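Local coordinates for avirulence protein AvrptoB (Pseudomonas syringae, PDB 2FD4), which suppresses programmed cell death and immunity in susceptible plants as a secreted effector, and carries a C-terminal E3 ubiquitin ligase domain, the part in this structure, at residues 12-15 / 16-19; 110-113 / 114-118. All coordinates share one frame; numbering follows the deposited sequence.

Interaction 1: 12-15 / 16-19; sequences SQFS and QLRT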
ATOM      1  N   SER A  12      -7.011  -2.297   7.807  1.00 48.53           N
ATOM      2  CA  SER A  12      -7.690  -3.584   8.000  1.00 47.94           C
ATOM      3  C   SER A  12      -8.093  -4.266   6.649  1.00 47.26           C
ATOM      4  O   SER A  12      -8.420  -5.442   6.615  1.00 46.85           O
ATOM      5  CB  SER A  12      -8.899  -3.462   8.908  1.00 49.18           C
ATOM      6  OG  SER A  12      -9.970  -2.810   8.224  1.00 47.86           O
ATOM      7  N   GLN A  13      -8.021  -3.542   5.541  1.00 46.89           N
ATOM      8  CA  GLN A  13      -8.281  -4.152   4.214  1.00 47.75           C
ATOM      9  C   GLN A  13      -7.089  -4.856   3.559  1.00 47.23           C
ATOM     10  O   GLN A  13      -7.216  -5.498   2.508  1.00 47.15           O
ATOM     11  CB  GLN A  13      -8.814  -3.086   3.274  1.00 48.55           C
ATOM     12  CG  GLN A  13     -10.178  -2.644   3.660  1.00 48.84           C
ATOM     13  CD  GLN A  13     -10.753  -1.623   2.724  1.00 47.89           C
ATOM     14  OE1 GLN A  13     -10.948  -1.907   1.536  1.00 48.82           O
ATOM     15  NE2 GLN A  13     -11.041  -0.425   3.237  1.00 44.45           N
ATOM     16  N   PHE A  14      -5.926  -4.754   4.177  1.00 47.21           N
ATOM     17  CA  PHE A  14      -4.683  -5.298   3.636  1.00 46.57           C
ATOM     18  C   PHE A  14      -4.848  -6.711   3.162  1.00 45.98           C
ATOM     19  O   PHE A  14      -4.492  -7.016   2.045  1.00 45.19           O
ATOM     20  CB  PHE A  14      -3.599  -5.198   4.680  1.00 47.09           C
ATOM     21  CG  PHE A  14      -2.255  -5.672   4.231  1.00 46.77           C
ATOM     22  CD1 PHE A  14      -1.593  -5.022   3.186  1.00 47.02           C
ATOM     23  CD2 PHE A  14      -1.625  -6.729   4.865  1.00 48.24           C
ATOM     24  CE1 PHE A  14      -0.397  -5.401   2.774  1.00 46.97           C
ATOM     25  CE2 PHE A  14      -0.391  -7.110   4.481  1.00 48.89           C
ATOM     26  CZ  PHE A  14       0.261  -6.441   3.442  1.00 49.13           C
ATOM     27  N   SER A  15      -5.390  -7.586   3.998  1.00 45.45           N
ATOM     28  CA  SER A  15      -5.544  -9.026   3.649  1.00 45.18           C
ATOM     29  C   SER A  15      -6.532  -9.395   2.535  1.00 45.11           C
ATOM     30  O   SER A  15      -6.554 -10.539   2.108  1.00 43.68           O
ATOM     31  CB  SER A  15      -5.925  -9.814   4.894  1.00 44.95           C
ATOM     32  OG  SER A  15      -4.871  -9.764   5.773  1.00 51.21           O
ATOM     33  N   GLN A  16      -7.374  -8.450   2.159  1.00 46.47           N
ATOM     34  CA  GLN A  16      -8.345  -8.600   1.099  1.00 47.53           C
ATOM     35  C   GLN A  16      -7.914  -8.062  -0.228  1.00 47.44           C
ATOM     36  O   GLN A  16      -8.651  -8.117  -1.202  1.00 49.48           O
ATOM     37  CB  GLN A  16      -9.608  -7.864   1.521  1.00 48.60           C
ATOM     38  CG  GLN A  16     -10.124  -8.368   2.819  1.00 49.38           C
ATOM     39  CD  GLN A  16     -11.086  -7.478   3.504  1.00 52.48           C
ATOM     40  OE1 GLN A  16     -10.815  -6.325   3.806  1.00 53.78           O
ATOM     41  NE2 GLN A  16     -12.249  -8.062   3.845  1.00 50.30           N
ATOM     42  N   LEU A  17      -6.749  -7.464  -0.261  1.00 47.97           N
ATOM     43  CA  LEU A  17      -6.289  -6.789  -1.468  1.00 47.74           C
ATOM     44  C   LEU A  17      -5.967  -7.802  -2.512  1.00 46.96           C
ATOM     45  O   LEU A  17      -5.557  -8.921  -2.206  1.00 47.91           O
ATOM     46  CB  LEU A  17      -5.061  -5.951  -1.164  1.00 47.42           C
ATOM     47  CG  LEU A  17      -5.243  -4.720  -0.262  1.00 48.57           C
ATOM     48  CD1 LEU A  17      -3.907  -4.010  -0.116  1.00 48.19           C
ATOM     49  CD2 LEU A  17      -6.228  -3.783  -0.772  1.00 49.52           C
ATOM     50  N   ARG A  18      -6.093  -7.381  -3.770  1.00 48.81           N
ATOM     51  CA  ARG A  18      -5.464  -8.094  -4.892  1.00 48.53           C
ATOM     52  C   ARG A  18      -3.987  -8.177  -4.592  1.00 48.79           C
ATOM     53  O   ARG A  18      -3.425  -7.304  -3.900  1.00 49.39           O
ATOM     54  CB  ARG A  18      -5.650  -7.351  -6.209  1.00 47.29           C
ATOM     55  CG  ARG A  18      -7.105  -7.366  -6.711  1.00 46.19           C
ATOM     56  CD  ARG A  18      -7.280  -6.450  -7.863  1.00 48.25           C
ATOM     57  NE  ARG A  18      -7.332  -5.049  -7.420  1.00 46.33           N
ATOM     58  CZ  ARG A  18      -7.504  -4.014  -8.197  1.00 47.86           C
ATOM     59  NH1 ARG A  18      -7.659  -4.151  -9.511  1.00 47.66           N
ATOM     60  NH2 ARG A  18      -7.521  -2.794  -7.642  1.00 46.33           N
ATOM     61  N   THR A  19      -3.342  -9.215  -5.117  1.00 48.12           N
ATOM     62  CA  THR A  19      -1.938  -9.449  -4.812  1.00 48.19           C
ATOM     63  C   THR A  19      -1.061  -9.411  -6.049  1.00 48.12           C
ATOM     64  O   THR A  19      -1.523  -9.560  -7.174  1.00 47.57           O
ATOM     65  CB  THR A  19      -1.721 -10.751  -4.050  1.00 48.03           C
ATOM     66  OG1 THR A  19      -2.011 -11.906  -4.889  1.00 48.09           O
ATOM     67  CG2 THR A  19      -2.567 -10.754  -2.780  1.00 50.60           C
TER
HETATM   68  O   HOH W   1      -4.789 -10.647  -0.307  1.00 40.82           O
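The F14 ring meets L17 obliquely. The touch is from F14 CD1 to L17 CD1, at 4.2 Å, and the two side chains cross at about a right angle. The other flat groups are the amides of Q13 and Q16, whose planes stand 86° apart. These groups lie at the end of a 3-10 segment and in the link to strand 18-21 of the U-box-like E3 ligase domain. Two successive i to i+3 bonds close its last turn. Q16 N donates to Q13 O at 3.0 Å. L17 N donates to F14 O at 3.3 Å, a longer bond but a fairly straight one, with an N-H...O angle of 163°. F14 places CG anti to its backbone N (chi1 -178°), which sets the ring beside I62 and R119. L17 is buried. It leans back over the turn, with CG 3.3 Å from F14 O, and its side chain also packs on A114, A117 and I62. Q16 lies on the exposed side. Its chain runs extended beyond CG and brings OE1 to 3.4 Å from Q13 CA, a van der Waals touch. The Q13 amide is held from outside this turn: NE2 donates to A110 O and P9 O, which limits how the amide can rotate. The contact is local packing where the N-terminal region joins the sheet, and it lies away from the proposed E2-binding residues. Where the turn opens into the strand, one water bridges two carbonyls, donating to S15 O at 3.0 Å and to L17 O at 2.7 Å.

Interaction 2: 110-113 / 114-118; sequences AENI and AKYAF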
ATOM      1  N   ALA A 110     -11.243   4.577   2.759  1.00 47.24           N
ATOM      2  CA  ALA A 110     -11.647   3.162   2.977  1.00 47.02           C
ATOM      3  C   ALA A 110     -12.507   2.650   1.867  1.00 47.28           C
ATOM      4  O   ALA A 110     -12.444   1.482   1.487  1.00 48.06           O
ATOM      5  CB  ALA A 110     -12.385   2.981   4.314  1.00 47.75           C
ATOM      6  N   GLU A 111     -13.348   3.538   1.331  1.00 47.58           N
ATOM      7  CA  GLU A 111     -14.293   3.156   0.351  1.00 47.47           C
ATOM      8  C   GLU A 111     -13.634   2.632  -0.932  1.00 47.39           C
ATOM      9  O   GLU A 111     -14.132   1.685  -1.514  1.00 48.86           O
ATOM     10  CB  GLU A 111     -15.215   4.351   0.057  1.00 48.24           C
ATOM     11  CG  GLU A 111     -16.168   4.726   1.165  1.00 51.96           C
ATOM     12  CD  GLU A 111     -15.553   5.090   2.544  1.00 55.85           C
ATOM     13  OE1 GLU A 111     -14.569   5.845   2.608  1.00 55.73           O
ATOM     14  OE2 GLU A 111     -16.122   4.651   3.595  1.00 60.78           O
ATOM     15  N   ASN A 112     -12.546   3.238  -1.399  1.00 46.82           N
ATOM     16  CA  ASN A 112     -11.959   2.850  -2.689  1.00 47.42           C
ATOM     17  C   ASN A 112     -10.499   2.347  -2.649  1.00 47.36           C
ATOM     18  O   ASN A 112      -9.899   2.072  -3.687  1.00 46.20           O
ATOM     19  CB  ASN A 112     -12.068   4.012  -3.689  1.00 47.54           C
ATOM     20  CG  ASN A 112     -11.150   5.205  -3.349  1.00 48.98           C
ATOM     21  OD1 ASN A 112     -10.586   5.304  -2.254  1.00 49.52           O
ATOM     22  ND2 ASN A 112     -11.011   6.126  -4.317  1.00 49.16           N
ATOM     23  N   ILE A 113      -9.907   2.166  -1.462  1.00 47.76           N
ATOM     24  CA  ILE A 113      -8.461   1.832  -1.418  1.00 46.58           C
ATOM     25  C   ILE A 113      -8.166   0.516  -2.176  1.00 47.18           C
ATOM     26  O   ILE A 113      -7.125   0.364  -2.831  1.00 46.58           O
ATOM     27  CB  ILE A 113      -7.963   1.761   0.061  1.00 47.52           C
ATOM     28  CG1 ILE A 113      -6.467   1.468   0.112  1.00 48.06           C
ATOM     29  CG2 ILE A 113      -8.723   0.739   0.834  1.00 45.46           C
ATOM     30  CD1 ILE A 113      -5.622   2.513  -0.500  1.00 50.07           C
ATOM     31  N   ALA A 114      -9.111  -0.414  -2.157  1.00 46.42           N
ATOM     32  CA  ALA A 114      -8.849  -1.741  -2.736  1.00 47.15           C
ATOM     33  C   ALA A 114      -8.777  -1.675  -4.274  1.00 46.87           C
ATOM     34  O   ALA A 114      -8.216  -2.569  -4.890  1.00 47.86           O
ATOM     35  CB  ALA A 114      -9.877  -2.705  -2.323  1.00 48.00           C
ATOM     36  N   LYS A 115      -9.290  -0.589  -4.840  1.00 47.12           N
ATOM     37  CA  LYS A 115      -9.219  -0.328  -6.293  1.00 46.90           C
ATOM     38  C   LYS A 115      -7.841   0.216  -6.682  1.00 46.30           C
ATOM     39  O   LYS A 115      -7.465   0.207  -7.902  1.00 47.43           O
ATOM     40  CB  LYS A 115     -10.297   0.677  -6.695  1.00 46.62           C
ATOM     41  CG  LYS A 115     -11.717   0.237  -6.412  1.00 47.62           C
ATOM     42  CD  LYS A 115     -12.736   1.275  -6.868  1.00 49.41           C
ATOM     43  CE  LYS A 115     -14.093   1.080  -6.118  1.00 51.10           C
ATOM     44  NZ  LYS A 115     -15.120   2.121  -6.499  1.00 54.39           N
ATOM     45  N   TYR A 116      -7.083   0.669  -5.681  1.00 46.62           N
ATOM     46  CA  TYR A 116      -5.793   1.220  -5.949  1.00 46.64           C
ATOM     47  C   TYR A 116      -4.659   0.416  -5.395  1.00 45.68           C
ATOM     48  O   TYR A 116      -3.580   0.553  -5.930  1.00 44.99           O
ATOM     49  CB  TYR A 116      -5.666   2.637  -5.349  1.00 46.96           C
ATOM     50  CG  TYR A 116      -6.441   3.739  -6.021  1.00 45.50           C
ATOM     51  CD1 TYR A 116      -5.806   4.605  -6.896  1.00 46.91           C
ATOM     52  CD2 TYR A 116      -7.749   4.022  -5.675  1.00 46.20           C
ATOM     53  CE1 TYR A 116      -6.445   5.621  -7.464  1.00 46.88           C
ATOM     54  CE2 TYR A 116      -8.417   5.093  -6.238  1.00 48.99           C
ATOM     55  CZ  TYR A 116      -7.733   5.885  -7.144  1.00 51.12           C
ATOM     56  OH  TYR A 116      -8.311   6.957  -7.747  1.00 51.50           O
ATOM     57  N   ALA A 117      -4.858  -0.313  -4.285  1.00 46.34           N
ATOM     58  CA  ALA A 117      -3.738  -0.928  -3.533  1.00 44.47           C
ATOM     59  C   ALA A 117      -3.615  -2.430  -3.823  1.00 45.61           C
ATOM     60  O   ALA A 117      -4.627  -3.134  -3.936  1.00 43.74           O
ATOM     61  CB  ALA A 117      -3.873  -0.690  -2.049  1.00 45.85           C
ATOM     62  N   PHE A 118      -2.364  -2.874  -3.950  1.00 44.93           N
ATOM     63  CA  PHE A 118      -2.022  -4.289  -4.227  1.00 45.31           C
ATOM     64  C   PHE A 118      -1.083  -4.742  -3.125  1.00 45.13           C
ATOM     65  O   PHE A 118      -0.124  -4.043  -2.795  1.00 44.92           O
ATOM     66  CB  PHE A 118      -1.337  -4.374  -5.577  1.00 44.98           C
ATOM     67  CG  PHE A 118      -2.251  -4.039  -6.688  1.00 46.00           C
ATOM     68  CD1 PHE A 118      -2.998  -5.034  -7.289  1.00 44.28           C
ATOM     69  CD2 PHE A 118      -2.425  -2.724  -7.098  1.00 44.18           C
ATOM     70  CE1 PHE A 118      -3.888  -4.743  -8.299  1.00 44.58           C
ATOM     71  CE2 PHE A 118      -3.329  -2.413  -8.109  1.00 42.63           C
ATOM     72  CZ  PHE A 118      -4.059  -3.435  -8.714  1.00 45.63           C
TER
HETATM   73  O   HOH W   2     -11.677  -0.483  -0.565  1.00 36.30           O
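N112 and Y116 meet at the edge of the tyrosine ring. N112 ND2 comes 3.4 Å from Y116 CE2, near the ring plane, with the amide turned 71° from the ring. N112 CG sits between the backbone N and the carbonyl carbon (chi1 70°), which sets ND2 at the ring edge. N112 O lies at the same edge, in plane, 3.5 Å from Y116 CD2. Bonds from ND2 to T107 O and from N109 N to OD1 fix the amide. The tight part is the short helical turn 113-116. I113 O accepts two N-H groups, from Y116 N at 2.9 Å and from A117 N at 2.8 Å. These are i to i+3 and i to i+4 bonds; the second is bent at the hydrogen (142°). K115 N bonds N112 O at 3.0 Å. Beside the turn, I113 CD1 packs on A117 CB at 4.0 Å. The other side is looser. K115 is exposed, and a water accepts from A114 N while lying close to A110 O. The turn leads into strand 117-121. I113 is buried against M88 and L91 of helix 88-97 and L64 of strand 61-65, about 8 Å between side chains from P102, a proposed E2-binding residue.

How the interactions relate
From the N terminus, interaction 1 comes first, where the turn 12-15 passes into strand 18-21. Interaction 2 follows near the C terminus, where a helical turn passes into strand 117-121. Each closes a short local turn. The two are in series, neither nested nor crossed. Their strands are parallel neighbours in the sheet, so the turns that lead into them lie at the same end of the sheet. They also touch directly. R18 NH2 probably bonds A114 O, and R18 CZ packs against F118 CZ. Together they tie the N-terminal region to the last helical turn and the final strand of the ligase domain.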